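Local coordinates for iron dependent repressor (Sulfolobus solfataricus, PDB 2X4H), which probably acts as a dimeric, metal-responsive transcription regulator of the DtxR/MntR family, binding DNA through its N-terminal domain and transition metals such as zinc, at the interface of chains A and B. Coordinates in Å, arbitrary orientation; residue numbers count along the deposited sequence, not the author numbering. Chains: chain A/B, Hypothetical protein SSO2273.

The interface of chains A and B. Residues chain A 92, 95, 97, 105, 109; chain B 116-117, 120-121.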
# COMPACT_ATOMS: atom_id res chain seq x y z
N LEU A 92 9.02 -28.16 -3.27
CA LEU A 92 8.64 -27.67 -1.95
C LEU A 92 8.56 -28.82 -0.95
O LEU A 92 9.02 -28.68 0.20
CB LEU A 92 7.32 -26.89 -2.00
CG LEU A 92 7.31 -25.66 -2.92
CD1 LEU A 92 5.96 -24.96 -2.83
CD2 LEU A 92 8.47 -24.71 -2.57
N ILE A 95 12.13 -29.81 0.26
CA ILE A 95 12.74 -28.88 1.21
C ILE A 95 12.02 -28.85 2.57
O ILE A 95 12.51 -28.20 3.52
CB ILE A 95 12.91 -27.46 0.62
CG1 ILE A 95 11.56 -26.77 0.45
CG2 ILE A 95 13.67 -27.55 -0.71
CD1 ILE A 95 11.63 -25.33 0.04
N ILE A 97 8.18 -28.72 3.12
CA ILE A 97 6.85 -28.09 3.31
C ILE A 97 5.82 -29.22 3.25
O ILE A 97 5.98 -30.16 2.47
CB ILE A 97 6.58 -26.99 2.27
CG1 ILE A 97 7.66 -25.91 2.33
CG2 ILE A 97 5.24 -26.31 2.52
CD1 ILE A 97 7.66 -24.95 1.17
N TYR A 105 1.01 -22.86 -2.09
CA TYR A 105 2.16 -22.03 -2.43
C TYR A 105 2.49 -22.08 -3.93
O TYR A 105 2.75 -21.05 -4.57
CB TYR A 105 3.41 -22.47 -1.65
CG TYR A 105 3.49 -22.04 -0.19
CD1 TYR A 105 3.12 -20.76 0.21
CD2 TYR A 105 4.00 -22.90 0.77
CE1 TYR A 105 3.22 -20.36 1.55
CE2 TYR A 105 4.10 -22.51 2.11
CZ TYR A 105 3.70 -21.24 2.48
OH TYR A 105 3.80 -20.86 3.80
N PHE A 109 2.66 -18.87 -7.62
CA PHE A 109 3.71 -18.37 -8.54
C PHE A 109 4.19 -19.35 -9.62
O PHE A 109 5.11 -19.01 -10.36
CB PHE A 109 4.91 -17.85 -7.74
CG PHE A 109 5.51 -18.87 -6.80
CD1 PHE A 109 6.30 -19.90 -7.29
CD2 PHE A 109 5.28 -18.78 -5.42
CE1 PHE A 109 6.85 -20.85 -6.43
CE2 PHE A 109 5.83 -19.74 -4.55
CZ PHE A 109 6.61 -20.77 -5.06
N GLU B 116 8.75 -18.70 4.29
CA GLU B 116 8.87 -20.13 4.61
C GLU B 116 9.66 -20.87 3.54
O GLU B 116 10.57 -21.61 3.87
CB GLU B 116 7.49 -20.82 4.80
CG GLU B 116 7.62 -22.23 5.46
CD GLU B 116 6.32 -23.07 5.47
OE1 GLU B 116 5.21 -22.53 5.24
OE2 GLU B 116 6.43 -24.29 5.74
N ILE B 117 9.30 -20.68 2.27
CA ILE B 117 10.04 -21.35 1.18
C ILE B 117 11.53 -20.96 1.18
O ILE B 117 12.40 -21.83 1.05
CB ILE B 117 9.44 -21.07 -0.19
CG1 ILE B 117 8.08 -21.74 -0.33
CG2 ILE B 117 10.39 -21.56 -1.31
CD1 ILE B 117 7.23 -21.14 -1.45
N LYS B 120 13.52 -22.60 4.17
CA LYS B 120 13.67 -24.02 3.95
C LYS B 120 14.60 -24.35 2.78
O LYS B 120 15.36 -25.32 2.86
CB LYS B 120 12.31 -24.71 3.84
CG LYS B 120 11.76 -25.01 5.22
CD LYS B 120 10.43 -25.70 5.21
CE LYS B 120 10.01 -26.09 6.63
NZ LYS B 120 8.59 -25.77 6.94
N LEU B 121 14.57 -23.52 1.74
CA LEU B 121 15.45 -23.72 0.59
C LEU B 121 16.90 -23.43 0.99
O LEU B 121 17.79 -24.19 0.63
CB LEU B 121 15.03 -22.83 -0.56
CG LEU B 121 15.82 -22.86 -1.85
CD1 LEU B 121 15.94 -24.30 -2.39
CD2 LEU B 121 15.09 -21.96 -2.83
O HOH W 1 14.94 -27.44 4.36
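B:Ile117, on helix 115-124, packs against A:Leu92, A:Ile97 and A:Phe109 of chain A, a compact example of how a two-fold dimer interface sets a polar bond beside an apolar cluster. The whole contact has a twin with the chains exchanged, in line with the dimerisation expected of the DtxR/MntR family. Followed outward from CB, the isoleucine first branches: CG2 lies against A:Leu92 CD2 at 3.9 Å, near the CD1 methyl of A:Ile95. The other branch starts at CG1, which rests against A:Ile97 CD1 at 3.6 Å and, beside it, the same leucine methyl. With CG1 anti to the carbonyl carbon (chi1 -69°), this longer arm runs on into chain A. There B:Ile117 CD1 meets the ring edge of A:Phe109 in plane, 3.7 Å from A:Phe109 CE2. The same methyl also touches CB and CG of A:Tyr105.

Beside this cluster, the phenol of A:Tyr105 donates a hydrogen bond from OH to B:Glu116 OE1 (2.6 Å). The carboxylate oxygen sits in the plane of the tyrosine ring but is approached on its anti side, 20° out of its own plane, and the two flat groups stand nearly perpendicular (78°). B:Glu116 extends beyond CG, and its OE2 receives B:Lys120 NZ through the anti lone pair in a salt bridge within chain B. Bonded through both oxygens, the carboxylate is probably restrained from turning, and the lysine probably helps to stabilise its negative charge. Were B:Glu116 cut back to an alanine, the tyrosine hydroxyl would probably lose its acceptor across the interface and the lysine amine its charged mate.

The aliphatic stem of B:Lys120 also serves the contact, its CB lying 3.5 Å from A:Ile95 O at the end of helix 72-95. A water molecule joins the two backbones there, 2.7 Å from A:Ile95 O and 2.6 Å from B:Lys120 O.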